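Local coordinates for protein RNA-dependent RNA Polymerase (Bombyx mori cytoplasmic polyhedrosis virus, PDB 6TZ0) that catalyses RNA-directed RNA synthesis, transcribing the double-stranded viral genome and probably also making the complementary minus strands, at residues T120-Y123 with K124-A128; A200-L203 with P204-Y208; F234-C237 with A238-S241; E245-K248 with I249-I252. One frame throughout, in Å; residues are numbered along the deposited sequence.

Interaction 1 of 4, residues T120-Y123 with K124-A128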
loop_
_atom_site.group_PDB
_atom_site.type_symbol
_atom_site.label_atom_id
_atom_site.label_comp_id
_atom_site.label_asym_id
_atom_site.label_seq_id
_atom_site.Cartn_x
_atom_site.Cartn_y
_atom_site.Cartn_z
ATOM N N THR A 120 6.870 -34.691 4.865
ATOM C CA THR A 120 8.201 -34.718 4.285
ATOM C C THR A 120 8.338 -33.477 3.415
ATOM O O THR A 120 7.339 -32.948 2.923
ATOM C CB THR A 120 8.407 -36.016 3.473
ATOM O OG1 THR A 120 7.985 -37.131 4.264
ATOM C CG2 THR A 120 9.868 -36.249 3.110
ATOM N N LYS A 121 9.576 -32.999 3.253
ATOM C CA LYS A 121 9.833 -31.787 2.482
ATOM C C LYS A 121 9.435 -31.959 1.020
ATOM O O LYS A 121 8.851 -31.050 0.415
ATOM C CB LYS A 121 11.312 -31.422 2.596
ATOM C CG LYS A 121 11.698 -30.084 2.000
ATOM C CD LYS A 121 11.044 -28.935 2.749
ATOM C CE LYS A 121 11.506 -28.892 4.195
ATOM N NZ LYS A 121 12.959 -28.612 4.324
ATOM N N MET A 122 9.710 -33.134 0.449
ATOM C CA MET A 122 9.335 -33.393 -0.936
ATOM C C MET A 122 7.829 -33.542 -1.092
ATOM O O MET A 122 7.278 -33.189 -2.140
ATOM C CB MET A 122 10.052 -34.633 -1.447
ATOM C CG MET A 122 11.553 -34.496 -1.473
ATOM S SD MET A 122 12.111 -33.077 -2.431
ATOM C CE MET A 122 11.673 -33.577 -4.088
ATOM N N TYR A 123 7.147 -34.014 -0.050
ATOM C CA TYR A 123 5.692 -34.083 -0.091
ATOM C C TYR A 123 5.072 -32.693 -0.102
ATOM O O TYR A 123 4.139 -32.434 -0.873
ATOM C CB TYR A 123 5.176 -34.884 1.096
ATOM C CG TYR A 123 3.680 -35.040 1.116
ATOM C CD1 TYR A 123 3.050 -35.943 0.275
ATOM C CD2 TYR A 123 2.894 -34.276 1.966
ATOM C CE1 TYR A 123 1.682 -36.084 0.284
ATOM C CE2 TYR A 123 1.526 -34.409 1.980
ATOM C CZ TYR A 123 0.926 -35.315 1.139
ATOM O OH TYR A 123 -0.438 -35.452 1.153
ATOM N N LYS A 124 5.586 -31.791 0.746
ATOM C CA LYS A 124 5.131 -30.403 0.760
ATOM C C LYS A 124 5.419 -29.718 -0.567
ATOM O O LYS A 124 4.580 -28.970 -1.083
ATOM C CB LYS A 124 5.821 -29.636 1.885
ATOM C CG LYS A 124 5.636 -30.193 3.268
ATOM C CD LYS A 124 4.247 -29.984 3.790
ATOM C CE LYS A 124 4.143 -30.579 5.175
ATOM N NZ LYS A 124 5.041 -29.866 6.121
ATOM N N LEU A 125 6.588 -30.000 -1.146
ATOM C CA LEU A 125 6.981 -29.396 -2.414
ATOM C C LEU A 125 6.076 -29.841 -3.556
ATOM O O LEU A 125 5.625 -29.013 -4.353
ATOM C CB LEU A 125 8.442 -29.738 -2.697
ATOM C CG LEU A 125 9.215 -29.120 -3.857
ATOM C CD1 LEU A 125 10.624 -28.936 -3.414
ATOM C CD2 LEU A 125 9.218 -30.039 -5.048
ATOM N N HIS A 126 5.773 -31.137 -3.640
ATOM C CA HIS A 126 4.908 -31.601 -4.717
ATOM C C HIS A 126 3.441 -31.259 -4.485
ATOM O O HIS A 126 2.706 -31.070 -5.460
ATOM C CB HIS A 126 5.110 -33.095 -4.933
ATOM C CG HIS A 126 6.391 -33.425 -5.630
ATOM N ND1 HIS A 126 6.519 -33.399 -7.000
ATOM C CD2 HIS A 126 7.620 -33.722 -5.145
ATOM C CE1 HIS A 126 7.759 -33.711 -7.332
ATOM N NE2 HIS A 126 8.448 -33.909 -6.223
ATOM N N ALA A 127 3.004 -31.124 -3.230
ATOM C CA ALA A 127 1.662 -30.598 -2.985
ATOM C C ALA A 127 1.557 -29.138 -3.403
ATOM O O ALA A 127 0.536 -28.714 -3.962
ATOM C CB ALA A 127 1.296 -30.756 -1.512
ATOM N N ALA A 128 2.621 -28.364 -3.186
ATOM C CA ALA A 128 2.615 -26.975 -3.623
ATOM C C ALA A 128 2.703 -26.852 -5.137
ATOM O O ALA A 128 2.112 -25.936 -5.712
ATOM C CB ALA A 128 3.757 -26.215 -2.965
#
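Met-122 and His-126, one turn apart near the start of helix 121-134, are a worked example of an i/i+4 pair sharing one flank of a helix. Their side chains run alongside each other in the same direction. Met-122 sets CG anti to its carbonyl carbon (chi1 -63°), and bends at both following torsions curl the thioether back, bringing its CE to 3.9 Å from His-126 NE2. The same CE touches Leu-125 CD2 more loosely, at 4.4 Å; that leucine methyl also lies over one face of the imidazole, displaced toward the rim. The ring edge carrying His-126 CD2 comes to 3.1 Å from Met-122 O, and Tyr-116 supplies an aromatic neighbour. On another flank, Lys-124 CG passes 3.3 Å from Thr-120 O. The backbone ladder is regular, from Lys-124 N to Thr-120 O at 3.0 Å through Ala-127 N to Tyr-123 O at 2.9 Å. Thr-120, at the N-cap position, makes no side-chain cap: its OG1 bonds Glu-117 O and Pro-118 O. Lys-121 NZ bonds Glu-92 O, while its chain packs on Ile-345 of Viral structural protein 4. Backbone bonds hold this turn; the rest is mostly van der Waals contact, with no side-chain hydrogen bond across the two segments.

Interaction 2 of 4, residues A200-L203 with P204-Y208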
loop_
_atom_site.group_PDB
_atom_site.type_symbol
_atom_site.label_atom_id
_atom_site.label_comp_id
_atom_site.label_asym_id
_atom_site.label_seq_id
_atom_site.Cartn_x
_atom_site.Cartn_y
_atom_site.Cartn_z
ATOM N N ALA A 200 -0.839 -30.468 -22.017
ATOM C CA ALA A 200 0.233 -29.701 -21.396
ATOM C C ALA A 200 -0.232 -29.005 -20.124
ATOM O O ALA A 200 -1.425 -28.890 -19.848
ATOM C CB ALA A 200 0.783 -28.662 -22.368
ATOM N N SER A 201 0.742 -28.526 -19.350
ATOM C CA SER A 201 0.442 -27.946 -18.045
ATOM C C SER A 201 0.013 -26.490 -18.160
ATOM O O SER A 201 -0.884 -26.042 -17.439
ATOM C CB SER A 201 1.659 -28.072 -17.140
ATOM O OG SER A 201 2.749 -27.358 -17.689
ATOM N N ILE A 202 0.640 -25.733 -19.068
ATOM C CA ILE A 202 0.318 -24.318 -19.255
ATOM C C ILE A 202 -0.890 -24.125 -20.158
ATOM O O ILE A 202 -1.319 -22.989 -20.396
ATOM C CB ILE A 202 1.604 -23.640 -19.773
ATOM C CG1 ILE A 202 1.587 -22.122 -19.560
ATOM C CG2 ILE A 202 1.807 -23.977 -21.237
ATOM C CD1 ILE A 202 1.446 -21.697 -18.122
ATOM N N LEU A 203 -1.481 -25.215 -20.629
ATOM C CA LEU A 203 -2.571 -25.141 -21.597
ATOM C C LEU A 203 -3.871 -24.487 -21.104
ATOM O O LEU A 203 -4.564 -23.894 -21.947
ATOM C CB LEU A 203 -2.798 -26.562 -22.135
ATOM C CG LEU A 203 -3.533 -26.895 -23.433
ATOM C CD1 LEU A 203 -5.016 -27.007 -23.249
ATOM C CD2 LEU A 203 -3.206 -25.864 -24.497
ATOM N N PRO A 204 -4.275 -24.539 -19.818
ATOM C CA PRO A 204 -5.470 -23.753 -19.437
ATOM C C PRO A 204 -5.309 -22.237 -19.428
ATOM O O PRO A 204 -6.307 -21.535 -19.235
ATOM C CB PRO A 204 -5.802 -24.283 -18.038
ATOM C CG PRO A 204 -5.315 -25.631 -18.045
ATOM C CD PRO A 204 -4.055 -25.610 -18.824
ATOM N N THR A 205 -4.103 -21.697 -19.610
ATOM C CA THR A 205 -3.975 -20.246 -19.718
ATOM C C THR A 205 -4.220 -19.776 -21.145
ATOM O O THR A 205 -4.475 -18.590 -21.390
ATOM C CB THR A 205 -2.597 -19.794 -19.243
ATOM O OG1 THR A 205 -1.591 -20.408 -20.053
ATOM C CG2 THR A 205 -2.382 -20.183 -17.798
ATOM N N PHE A 206 -4.161 -20.693 -22.107
ATOM C CA PHE A 206 -4.320 -20.285 -23.493
ATOM C C PHE A 206 -5.762 -20.058 -23.881
ATOM O O PHE A 206 -6.010 -19.437 -24.915
ATOM C CB PHE A 206 -3.672 -21.293 -24.415
ATOM C CG PHE A 206 -2.213 -21.186 -24.412
ATOM C CD1 PHE A 206 -1.596 -20.187 -25.142
ATOM C CD2 PHE A 206 -1.450 -22.023 -23.634
ATOM C CE1 PHE A 206 -0.246 -20.051 -25.119
ATOM C CE2 PHE A 206 -0.097 -21.892 -23.612
ATOM C CZ PHE A 206 0.500 -20.902 -24.355
ATOM N N VAL A 207 -6.713 -20.505 -23.065
ATOM C CA VAL A 207 -8.091 -20.067 -23.239
ATOM C C VAL A 207 -8.184 -18.564 -23.021
ATOM O O VAL A 207 -8.785 -17.838 -23.823
ATOM C CB VAL A 207 -9.011 -20.844 -22.284
ATOM C CG1 VAL A 207 -10.454 -20.399 -22.441
ATOM C CG2 VAL A 207 -8.876 -22.324 -22.529
ATOM N N TYR A 208 -7.523 -18.069 -21.973
ATOM C CA TYR A 208 -7.507 -16.641 -21.697
ATOM C C TYR A 208 -6.670 -15.888 -22.719
ATOM O O TYR A 208 -6.992 -14.745 -23.064
ATOM C CB TYR A 208 -6.973 -16.387 -20.292
ATOM C CG TYR A 208 -7.724 -17.097 -19.192
ATOM C CD1 TYR A 208 -9.039 -16.767 -18.905
ATOM C CD2 TYR A 208 -7.094 -18.036 -18.388
ATOM C CE1 TYR A 208 -9.726 -17.399 -17.896
ATOM C CE2 TYR A 208 -7.772 -18.665 -17.365
ATOM C CZ TYR A 208 -9.088 -18.340 -17.123
ATOM O OH TYR A 208 -9.780 -18.952 -16.109
#
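Ile-202 and Leu-203 meet Phe-206 in the apolar centre of this turn, which leads into helix 206-218. Ile-202 CG2 approaches the edge of the phenyl ring in its plane, 3.7 Å from Phe-206 CE2, and Leu-203 CA also lies at that edge. Leu-203 CD2 is a looser neighbour, 4.3 Å from Phe-206 CD2. With CG anti to its carbonyl carbon (chi1 -75°), Phe-206 leans its ring back toward the residues before it. Next outward, Pro-204 CD lies 3.7 Å from Leu-203 CB, and Phe-175 and Phe-183 add aromatic cover. At the polar edge, Ile-202 O accepts twice from Thr-205. The hydroxyl OG1, at 2.6 Å from Ile-202 O, comes in the carbonyl plane, whereas Thr-205 N, 3.2 Å from the same Ile-202 O, sits above that plane. Phe-206 N bonds Leu-203 O at 3.2 Å. Beyond, Ser-201 OG bonds Val-105 O and Phe-107 N. The side chain of Pro-204 is about 9 Å from that of Tyr-184, which binds ATP in another structure of the protein but not here. The chemistry implies a tight i/i+3 turn in which one buried carbonyl is gripped by two donors of a single threonine, with the Phe-206 ring beside it.

Interaction 3 of 4, residues F234-C237 with A238-S241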
loop_
_atom_site.group_PDB
_atom_site.type_symbol
_atom_site.label_atom_id
_atom_site.label_comp_id
_atom_site.label_asym_id
_atom_site.label_seq_id
_atom_site.Cartn_x
_atom_site.Cartn_y
_atom_site.Cartn_z
ATOM N N PHE A 234 3.152 -16.328 -28.910
ATOM C CA PHE A 234 2.823 -16.788 -27.562
ATOM C C PHE A 234 3.148 -18.267 -27.380
ATOM O O PHE A 234 3.657 -18.668 -26.325
ATOM C CB PHE A 234 1.353 -16.538 -27.214
ATOM C CG PHE A 234 1.000 -15.091 -27.014
ATOM C CD1 PHE A 234 1.639 -14.338 -26.044
ATOM C CD2 PHE A 234 -0.063 -14.523 -27.688
ATOM C CE1 PHE A 234 1.297 -13.016 -25.834
ATOM C CE2 PHE A 234 -0.415 -13.202 -27.479
ATOM C CZ PHE A 234 0.264 -12.453 -26.547
ATOM N N LEU A 235 2.900 -19.092 -28.403
ATOM C CA LEU A 235 3.283 -20.500 -28.305
ATOM C C LEU A 235 4.800 -20.684 -28.319
ATOM O O LEU A 235 5.321 -21.591 -27.650
ATOM C CB LEU A 235 2.618 -21.286 -29.428
ATOM C CG LEU A 235 1.096 -21.303 -29.282
ATOM C CD1 LEU A 235 0.435 -21.901 -30.493
ATOM C CD2 LEU A 235 0.686 -22.043 -28.024
ATOM N N HIS A 236 5.524 -19.817 -29.039
ATOM C CA HIS A 236 6.982 -19.845 -28.975
ATOM C C HIS A 236 7.494 -19.497 -27.586
ATOM O O HIS A 236 8.485 -20.067 -27.121
ATOM C CB HIS A 236 7.586 -18.884 -29.992
ATOM C CG HIS A 236 9.070 -18.762 -29.871
ATOM N ND1 HIS A 236 9.934 -19.738 -30.315
ATOM C CD2 HIS A 236 9.843 -17.801 -29.312
ATOM C CE1 HIS A 236 11.176 -19.374 -30.058
ATOM N NE2 HIS A 236 11.149 -18.201 -29.452
ATOM N N CYS A 237 6.849 -18.545 -26.916
ATOM C CA CYS A 237 7.265 -18.225 -25.557
ATOM C C CYS A 237 6.891 -19.335 -24.588
ATOM O O CYS A 237 7.584 -19.544 -23.588
ATOM C CB CYS A 237 6.656 -16.899 -25.112
ATOM S SG CYS A 237 7.263 -15.479 -26.033
ATOM N N ALA A 238 5.820 -20.066 -24.878
ATOM C CA ALA A 238 5.411 -21.192 -24.049
ATOM C C ALA A 238 6.166 -22.477 -24.347
ATOM O O ALA A 238 5.883 -23.490 -23.702
ATOM C CB ALA A 238 3.926 -21.456 -24.225
ATOM N N LYS A 239 7.079 -22.460 -25.323
ATOM C CA LYS A 239 7.870 -23.642 -25.667
ATOM C C LYS A 239 8.684 -24.178 -24.484
ATOM O O LYS A 239 8.835 -25.393 -24.332
ATOM C CB LYS A 239 8.781 -23.303 -26.844
ATOM C CG LYS A 239 9.546 -24.454 -27.423
ATOM C CD LYS A 239 10.400 -23.989 -28.582
ATOM C CE LYS A 239 9.534 -23.675 -29.783
ATOM N NZ LYS A 239 10.344 -23.341 -30.982
ATOM N N ASP A 240 9.212 -23.298 -23.636
ATOM C CA ASP A 240 9.909 -23.736 -22.428
ATOM C C ASP A 240 9.199 -23.283 -21.160
ATOM O O ASP A 240 8.813 -24.116 -20.336
ATOM C CB ASP A 240 11.352 -23.214 -22.446
ATOM C CG ASP A 240 12.230 -23.825 -21.363
ATOM O OD1 ASP A 240 11.787 -24.723 -20.619
ATOM O OD2 ASP A 240 13.390 -23.388 -21.247
ATOM N N SER A 241 9.025 -21.982 -20.975
ATOM C CA SER A 241 8.342 -21.445 -19.807
ATOM C C SER A 241 7.709 -20.140 -20.244
ATOM O O SER A 241 8.418 -19.221 -20.657
ATOM C CB SER A 241 9.301 -21.226 -18.645
ATOM O OG SER A 241 8.620 -20.686 -17.529
#
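Ala-238 N donates to Phe-234 O at 3.0 Å, an i/i+4 bond that closes the last turn of helix 224-237. One residue on, the pattern shifts. Lys-239 N lies 3.0 Å from Leu-235 O, but the angle is too poor for a bond; its hydrogen is directed instead to His-236 O, an i/i+3 bond that is weak at 3.3 Å. Lys-239 CB rests against the same carbonyl. The ammonium group then turns beside the imidazole: a bend at chi3 (-72°) brings Lys-239 NZ to the ring edge, near its plane, 3.7 Å from His-236 ND1. His-236 itself stacks on Tyr-308. Several polar atoms of 238-241 find partners beyond the two segments. Ala-238 O takes a hydrogen bond from Thr-106 OG1, and Asp-240 OD2 bonds Tyr-101 OH. Ser-241 stands at the N-cap position of helix 242-248, yet its OG pairs with the carboxylate oxygen OD2 of Asp-244 and makes no capping bond to the backbone. Here a helix ends as its regular bonding gives way to one weaker, shorter-range bond, and the chemistry implies that part of the linker's hydrogen bonding is made by side chains outside it, Thr-106 and Tyr-101 from earlier in the chain and Asp-244 from the helix that follows.

Interaction 4 of 4, residues E245-K248 with I249-I252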
loop_
_atom_site.group_PDB
_atom_site.type_symbol
_atom_site.label_atom_id
_atom_site.label_comp_id
_atom_site.label_asym_id
_atom_site.label_seq_id
_atom_site.Cartn_x
_atom_site.Cartn_y
_atom_site.Cartn_z
ATOM N N GLU A 245 9.589 -16.320 -20.327
ATOM C CA GLU A 245 9.977 -15.807 -21.632
ATOM C C GLU A 245 9.205 -14.548 -21.990
ATOM O O GLU A 245 9.741 -13.680 -22.678
ATOM C CB GLU A 245 9.796 -16.877 -22.701
ATOM C CG GLU A 245 10.820 -17.980 -22.605
ATOM C CD GLU A 245 12.220 -17.492 -22.915
ATOM O OE1 GLU A 245 12.363 -16.601 -23.779
ATOM O OE2 GLU A 245 13.177 -17.988 -22.288
ATOM N N LYS A 246 7.955 -14.421 -21.531
ATOM C CA LYS A 246 7.228 -13.165 -21.712
ATOM C C LYS A 246 7.896 -12.016 -20.969
ATOM O O LYS A 246 8.052 -10.922 -21.519
ATOM C CB LYS A 246 5.788 -13.322 -21.244
ATOM C CG LYS A 246 4.858 -13.972 -22.230
ATOM C CD LYS A 246 3.669 -14.509 -21.484
ATOM C CE LYS A 246 2.844 -13.431 -20.860
ATOM N NZ LYS A 246 1.738 -14.062 -20.107
ATOM N N LEU A 247 8.305 -12.249 -19.722
ATOM C CA LEU A 247 8.977 -11.212 -18.953
ATOM C C LEU A 247 10.378 -10.913 -19.465
ATOM O O LEU A 247 10.892 -9.821 -19.206
ATOM C CB LEU A 247 9.055 -11.610 -17.483
ATOM C CG LEU A 247 7.746 -11.639 -16.706
ATOM C CD1 LEU A 247 7.981 -12.196 -15.320
ATOM C CD2 LEU A 247 7.162 -10.248 -16.636
ATOM N N LYS A 248 11.015 -11.843 -20.176
ATOM C CA LYS A 248 12.389 -11.585 -20.584
ATOM C C LYS A 248 12.474 -10.687 -21.821
ATOM O O LYS A 248 13.446 -9.939 -21.966
ATOM C CB LYS A 248 13.124 -12.905 -20.817
ATOM C CG LYS A 248 14.630 -12.762 -20.897
ATOM C CD LYS A 248 15.325 -14.099 -20.961
ATOM C CE LYS A 248 15.593 -14.511 -22.391
ATOM N NZ LYS A 248 14.424 -15.148 -23.049
ATOM N N ILE A 249 11.479 -10.715 -22.707
ATOM C CA ILE A 249 11.544 -9.907 -23.924
ATOM C C ILE A 249 10.426 -8.875 -23.951
ATOM O O ILE A 249 10.012 -8.417 -25.019
ATOM C CB ILE A 249 11.535 -10.799 -25.185
ATOM C CG1 ILE A 249 10.397 -11.826 -25.180
ATOM C CG2 ILE A 249 12.849 -11.527 -25.317
ATOM C CD1 ILE A 249 9.107 -11.443 -25.865
ATOM N N LYS A 250 9.966 -8.472 -22.768
ATOM C CA LYS A 250 8.822 -7.574 -22.646
ATOM C C LYS A 250 9.148 -6.161 -23.124
ATOM O O LYS A 250 8.264 -5.465 -23.635
ATOM C CB LYS A 250 8.348 -7.599 -21.187
ATOM C CG LYS A 250 7.111 -6.800 -20.815
ATOM C CD LYS A 250 7.438 -5.441 -20.213
ATOM C CE LYS A 250 8.250 -5.606 -18.940
ATOM N NZ LYS A 250 7.496 -6.344 -17.892
ATOM N N GLY A 251 10.397 -5.725 -22.992
ATOM C CA GLY A 251 10.752 -4.374 -23.378
ATOM C C GLY A 251 11.363 -4.251 -24.756
ATOM O O GLY A 251 11.275 -3.194 -25.382
ATOM N N ILE A 252 11.999 -5.326 -25.229
ATOM C CA ILE A 252 12.615 -5.328 -26.554
ATOM C C ILE A 252 11.552 -5.251 -27.640
ATOM O O ILE A 252 11.695 -4.509 -28.618
ATOM C CB ILE A 252 13.501 -6.576 -26.712
ATOM C CG1 ILE A 252 14.673 -6.528 -25.745
ATOM C CG2 ILE A 252 14.024 -6.719 -28.120
ATOM C CD1 ILE A 252 15.414 -7.837 -25.683
#
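Ile-249 lies against Glu-245 O, and around this carbonyl the contact is closely packed. CG1 of the isoleucine sits between its own backbone N and carbonyl carbon (chi1 51°), which carries it to 3.2 Å from Glu-245 O, with CD1 following at 3.9 Å from the same Glu-245 O. The backbone bond there is weak, Ile-249 N to Glu-245 O at 3.4 Å, as expected where helix 242-248 gives out and the backbone of Ile-249 departs from helical angles. The solvent side is different in kind. Lys-248, exposed, folds its chain at chi3 and chi4 so that NZ forms a salt bridge with Glu-245 OE1 at 2.6 Å, spanning the last turn of the helix. A third arrangement is looser. Leu-247 and Lys-250 run alongside one another in one direction, but their side chains approach no nearer than 4.1 Å, between Leu-247 CD2 and Lys-250 NZ. That ammonium has a long, weak ion pair with Asp-483, and Leu-247 also touches Arg-485, which binds UTP in another structure of the protein, though none is bound here. Lys-246 NZ makes a salt bridge with Asp-341. In the wider fold, Leu-306 of helix 295-306 touches both Lys-248 and Ile-249, His-233 of helix 224-237 meets Ile-249, and Cys-237 of that same helix packs against Glu-245.

How the interactions relate
Interactions 2, 3 and 4 form a series of contacts through the N-terminal region. Interactions 2 and 3 have centres 11 Å apart and meet where Phe-206 CZ lies 3.5 Å from Ala-238 CB. Interactions 3 and 4, with centres 12 Å apart, touch through Cys-237 O and Glu-245 CB at 3.6 Å. Interaction 1 stands apart, its nearest atoms about 12 Å from those of interaction 2. The series ends near two sites, both without ligand here: the side chain of Val-207 is about 9 Å from that of ATP-binding Arg-147, whereas those of Leu-247 and UTP-binding Arg-485 are about 4 Å apart, and Lys-250 is about 9 Å, between side chains, from the magnesium ligand Asp-547.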